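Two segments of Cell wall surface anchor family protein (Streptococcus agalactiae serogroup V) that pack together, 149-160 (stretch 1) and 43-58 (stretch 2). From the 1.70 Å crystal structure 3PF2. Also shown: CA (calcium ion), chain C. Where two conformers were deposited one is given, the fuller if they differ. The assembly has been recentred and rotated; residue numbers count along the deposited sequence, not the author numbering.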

# COMPACT_ATOMS: atom_id res chain seq x y z
N ALA A 149 5.47 -5.87 6.62
CA ALA A 149 4.49 -4.81 6.89
C ALA A 149 5.09 -3.43 6.61
O ALA A 149 6.20 -3.10 7.07
CB ALA A 149 3.98 -4.89 8.31
N ILE A 150 4.38 -2.63 5.83
CA ILE A 150 4.81 -1.26 5.55
C ILE A 150 3.79 -0.38 6.25
O ILE A 150 2.63 -0.31 5.85
CB ILE A 150 4.84 -0.93 4.04
CG1 ILE A 150 5.65 -1.95 3.26
CG2 ILE A 150 5.41 0.48 3.83
CD1 ILE A 150 5.43 -1.87 1.77
N GLU A 151 4.23 0.26 7.34
CA GLU A 151 3.35 1.02 8.19
C GLU A 151 3.24 2.47 7.75
O GLU A 151 4.12 2.99 7.06
CB GLU A 151 3.86 1.00 9.65
CG GLU A 151 4.03 -0.39 10.23
CD GLU A 151 4.49 -0.33 11.68
OE1 GLU A 151 5.70 -0.09 11.92
OE2 GLU A 151 3.63 -0.52 12.57
N ASN A 152 2.17 3.11 8.19
CA ASN A 152 2.03 4.55 8.09
C ASN A 152 1.38 5.13 9.33
O ASN A 152 0.58 4.48 10.01
CB ASN A 152 1.19 4.92 6.85
CG ASN A 152 1.16 6.41 6.61
OD1 ASN A 152 2.19 6.98 6.34
N THR A 153 1.72 6.38 9.59
CA THR A 153 1.10 7.13 10.64
C THR A 153 1.30 8.60 10.28
O THR A 153 1.85 8.92 9.22
CB THR A 153 1.71 6.78 12.02
OG1 THR A 153 0.94 7.42 13.04
CG2 THR A 153 3.16 7.20 12.12
N PHE A 154 0.79 9.49 11.13
CA PHE A 154 0.98 10.91 10.93
C PHE A 154 0.96 11.59 12.27
O PHE A 154 0.59 10.97 13.28
CB PHE A 154 -0.12 11.49 10.02
CG PHE A 154 -1.49 11.45 10.62
CD1 PHE A 154 -2.02 12.56 11.27
CD2 PHE A 154 -2.26 10.30 10.53
CE1 PHE A 154 -3.32 12.53 11.82
CE2 PHE A 154 -3.55 10.24 11.07
CZ PHE A 154 -4.08 11.37 11.72
N GLU A 155 1.32 12.87 12.30
CA GLU A 155 1.23 13.63 13.54
C GLU A 155 0.41 14.87 13.28
O GLU A 155 0.61 15.54 12.28
CB GLU A 155 2.60 14.04 14.05
CG GLU A 155 2.49 14.86 15.34
CD GLU A 155 3.82 15.03 16.01
OE1 GLU A 155 4.18 14.12 16.80
OE2 GLU A 155 4.49 16.07 15.78
N LEU A 156 -0.51 15.16 14.19
CA LEU A 156 -1.23 16.42 14.18
C LEU A 156 -0.58 17.34 15.21
O LEU A 156 -0.34 16.92 16.34
CB LEU A 156 -2.71 16.20 14.53
CG LEU A 156 -3.55 17.43 14.88
CD1 LEU A 156 -3.69 18.35 13.66
CD2 LEU A 156 -4.92 17.02 15.39
N GLN A 157 -0.27 18.56 14.81
CA GLN A 157 0.14 19.61 15.75
C GLN A 157 -1.03 20.56 15.80
O GLN A 157 -1.41 21.15 14.79
CB GLN A 157 1.40 20.34 15.27
CG GLN A 157 2.71 19.57 15.45
CD GLN A 157 3.19 19.52 16.91
OE1 GLN A 157 3.00 20.47 17.67
NE2 GLN A 157 3.80 18.41 17.30
N TYR A 158 -1.65 20.67 16.97
CA TYR A 158 -2.83 21.54 17.11
C TYR A 158 -2.60 22.56 18.21
O TYR A 158 -1.93 22.27 19.22
CB TYR A 158 -4.07 20.70 17.40
CG TYR A 158 -4.05 20.01 18.75
CD1 TYR A 158 -4.57 20.65 19.89
CD2 TYR A 158 -3.53 18.71 18.89
CE1 TYR A 158 -4.55 20.02 21.14
CE2 TYR A 158 -3.52 18.08 20.14
CZ TYR A 158 -4.03 18.74 21.24
OH TYR A 158 -4.02 18.13 22.46
N ASP A 159 -3.15 23.76 18.02
CA ASP A 159 -3.09 24.81 19.03
C ASP A 159 -4.53 25.17 19.37
O ASP A 159 -5.21 25.87 18.60
CB ASP A 159 -2.29 26.03 18.53
CG ASP A 159 -2.11 27.12 19.60
OD1 ASP A 159 -2.93 27.19 20.52
OD2 ASP A 159 -1.15 27.91 19.47
N HIS A 160 -4.98 24.67 20.53
CA HIS A 160 -6.35 24.82 21.01
C HIS A 160 -6.59 26.08 21.84
O HIS A 160 -7.73 26.35 22.25
CB HIS A 160 -6.79 23.57 21.81
CG HIS A 160 -6.32 23.54 23.24
ND1 HIS A 160 -7.12 23.90 24.30
CD2 HIS A 160 -5.15 23.12 23.79
CE1 HIS A 160 -6.46 23.75 25.43
NE2 HIS A 160 -5.26 23.29 25.15
CA CA C . -2.23 29.27 21.37
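Stretch 2 (43-58) DYEKFEITDKFADGLT

Stretch 2 runs alongside stretch 1 in the opposite direction, its strand 46-52 pairing with strand 155-159 at 176° between their N-to-C directions and 4.4 Å between axes at closest approach. The regular strand ends at Lys52; Phe53 and Ala54 remain extended, and a type I turn from Ala54 to Leu57, closed by Leu57 N to Ala54 O at 2.9 Å, leads into the next strand.

At the start of stretch 1, Ile150 (m, t) points toward this turn, its CG2 lying 3.7 Å from Leu57 CG and 3.9 Å from Ala54 CB. Direct backbone pairing is absent from Glu151 to Thr153, where waters fill the gap: one accepts from Ala54 N and lies 2.8 Å from Glu151 O, and another links Lys52 N to Thr153 O. Asn152, covalently bonded to a group elsewhere in the structure, brings OD1 to 2.7 Å from Asp51 OD1 and 3.3 Å from Phe53 CD1. Phe154 (p) turns toward stretch 2, with CD1 3.6 Å from Ile49 CG2.

Regular antiparallel pairing begins at Glu155, whose N and O bond to Thr50 O and N, both at 2.9 Å. Leu156 faces Ile49 in a non-hydrogen-bonded pair with CA atoms 4.5 Å apart; its CD1 reaches over the Phe47 ring, 3.6 Å from the centroid, and lies 3.8 Å from Ile49 CG1. Gln157 N donates to Glu48 O at 2.8 Å, and Gln157 O accepts from Glu48 N at 3.0 Å. Tyr158 shares the Leu156 face, with CD1 3.7 Å from Tyr44 CE2.

Asp159 N donates to Lys46 O at 2.9 Å, while Asp159 O accepts from Glu45 N at 2.8 Å. Its carboxylate and that of Glu45 meet at the calcium ion, which lies 2.4 Å from both Asp159 OD1 and Glu45 OE1. Finally, His160 CA sits over the Tyr44 ring, 3.5 Å from its centroid.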

# COMPACT_ATOMS: atom_id res chain seq x y z
N ASP A 43 -11.67 28.33 17.90
CA ASP A 43 -10.62 28.94 18.73
C ASP A 43 -9.20 28.58 18.29
O ASP A 43 -8.24 29.25 18.69
CB ASP A 43 -10.77 28.49 20.18
CG ASP A 43 -11.99 29.06 20.87
OD1 ASP A 43 -12.58 30.04 20.37
OD2 ASP A 43 -12.34 28.51 21.94
N TYR A 44 -9.05 27.53 17.49
CA TYR A 44 -7.72 26.96 17.25
C TYR A 44 -6.83 27.89 16.43
O TYR A 44 -7.30 28.55 15.50
CB TYR A 44 -7.85 25.57 16.59
CG TYR A 44 -8.12 24.43 17.57
CD1 TYR A 44 -9.16 24.51 18.51
CD2 TYR A 44 -7.34 23.26 17.54
CE1 TYR A 44 -9.41 23.46 19.41
CE2 TYR A 44 -7.58 22.21 18.43
CZ TYR A 44 -8.60 22.31 19.35
OH TYR A 44 -8.82 21.28 20.23
N GLU A 45 -5.54 27.93 16.79
CA GLU A 45 -4.55 28.77 16.13
C GLU A 45 -3.59 27.99 15.22
O GLU A 45 -2.78 28.58 14.49
CB GLU A 45 -3.76 29.58 17.18
CG GLU A 45 -4.65 30.34 18.16
CD GLU A 45 -3.87 31.17 19.16
OE1 GLU A 45 -2.76 30.76 19.55
OE2 GLU A 45 -4.37 32.25 19.57
N LYS A 46 -3.70 26.65 15.26
CA LYS A 46 -2.92 25.77 14.40
C LYS A 46 -3.63 24.42 14.30
O LYS A 46 -4.20 23.93 15.27
CB LYS A 46 -1.51 25.55 14.96
CG LYS A 46 -0.54 24.91 13.96
CD LYS A 46 0.75 24.44 14.61
CE LYS A 46 1.60 25.59 15.14
NZ LYS A 46 1.90 26.64 14.12
N PHE A 47 -3.60 23.83 13.11
CA PHE A 47 -4.12 22.47 12.93
C PHE A 47 -3.40 21.96 11.69
O PHE A 47 -3.85 22.14 10.56
CB PHE A 47 -5.64 22.50 12.75
CG PHE A 47 -6.30 21.16 12.95
CD1 PHE A 47 -6.95 20.87 14.15
CD2 PHE A 47 -6.30 20.21 11.94
CE1 PHE A 47 -7.57 19.64 14.35
CE2 PHE A 47 -6.92 18.97 12.13
CZ PHE A 47 -7.56 18.69 13.33
N GLU A 48 -2.25 21.34 11.92
CA GLU A 48 -1.34 20.95 10.86
C GLU A 48 -1.01 19.47 10.97
O GLU A 48 -0.60 19.00 12.04
CB GLU A 48 -0.03 21.75 10.94
CG GLU A 48 -0.16 23.23 10.61
CD GLU A 48 1.14 23.99 10.80
OE1 GLU A 48 2.16 23.36 11.13
OE2 GLU A 48 1.14 25.23 10.61
N ILE A 49 -1.19 18.76 9.86
CA ILE A 49 -0.92 17.33 9.82
C ILE A 49 0.33 17.05 9.00
O ILE A 49 0.48 17.58 7.91
CB ILE A 49 -2.16 16.57 9.29
CG1 ILE A 49 -3.22 16.51 10.41
CG2 ILE A 49 -1.78 15.16 8.79
CD1 ILE A 49 -4.57 15.99 10.00
N THR A 50 1.23 16.24 9.55
CA THR A 50 2.45 15.85 8.84
C THR A 50 2.55 14.32 8.78
O THR A 50 2.46 13.65 9.80
CB THR A 50 3.70 16.41 9.54
OG1 THR A 50 3.62 17.84 9.59
CG2 THR A 50 4.97 15.99 8.80
N ASP A 51 2.75 13.80 7.57
CA ASP A 51 2.84 12.36 7.35
C ASP A 51 4.10 12.07 6.55
O ASP A 51 4.19 12.42 5.36
CB ASP A 51 1.58 11.90 6.60
CG ASP A 51 1.47 10.38 6.49
OD1 ASP A 51 2.51 9.70 6.40
OD2 ASP A 51 0.32 9.90 6.46
N LYS A 52 5.09 11.46 7.21
CA LYS A 52 6.32 11.06 6.55
C LYS A 52 6.11 9.64 6.01
O LYS A 52 6.04 8.68 6.78
CB LYS A 52 7.52 11.12 7.51
CG LYS A 52 8.85 10.77 6.84
CD LYS A 52 10.05 11.02 7.75
CE LYS A 52 11.26 10.19 7.32
NZ LYS A 52 11.57 10.27 5.87
N PHE A 53 5.95 9.52 4.69
CA PHE A 53 5.70 8.20 4.11
C PHE A 53 6.96 7.35 4.04
O PHE A 53 8.03 7.85 3.68
CB PHE A 53 5.01 8.33 2.74
CG PHE A 53 3.59 8.76 2.83
CD1 PHE A 53 2.59 7.83 3.14
CD2 PHE A 53 3.24 10.11 2.67
CE1 PHE A 53 1.25 8.23 3.25
CE2 PHE A 53 1.91 10.51 2.77
CZ PHE A 53 0.91 9.58 3.07
N ALA A 54 6.83 6.08 4.41
CA ALA A 54 7.93 5.10 4.31
C ALA A 54 8.51 5.07 2.90
O ALA A 54 7.80 5.36 1.93
CB ALA A 54 7.43 3.71 4.70
N ASP A 55 9.79 4.73 2.80
CA ASP A 55 10.48 4.62 1.51
C ASP A 55 9.69 3.82 0.48
O ASP A 55 9.67 4.17 -0.70
CB ASP A 55 11.85 3.94 1.70
CG ASP A 55 12.82 4.79 2.50
OD1 ASP A 55 12.50 5.95 2.80
OD2 ASP A 55 13.92 4.28 2.83
N GLY A 56 9.07 2.74 0.95
CA GLY A 56 8.37 1.79 0.08
C GLY A 56 6.98 2.22 -0.33
O GLY A 56 6.25 1.45 -0.96
N LEU A 57 6.60 3.45 0.03
CA LEU A 57 5.31 4.01 -0.39
C LEU A 57 5.53 5.20 -1.32
O LEU A 57 6.40 6.02 -1.07
CB LEU A 57 4.49 4.44 0.82
CG LEU A 57 4.14 3.36 1.85
CD1 LEU A 57 3.45 3.97 3.04
CD2 LEU A 57 3.24 2.27 1.24
N THR A 58 4.73 5.28 -2.38
CA THR A 58 4.70 6.47 -3.25
C THR A 58 3.36 7.17 -3.09
O THR A 58 2.31 6.60 -3.36
CB THR A 58 4.98 6.11 -4.74
OG1 THR A 58 6.31 5.58 -4.86
CG2 THR A 58 4.85 7.36 -5.65
O HOH W 1 4.37 10.12 9.81
O HOH W 2 4.52 7.15 8.76
O HOH W 3 4.46 5.51 5.94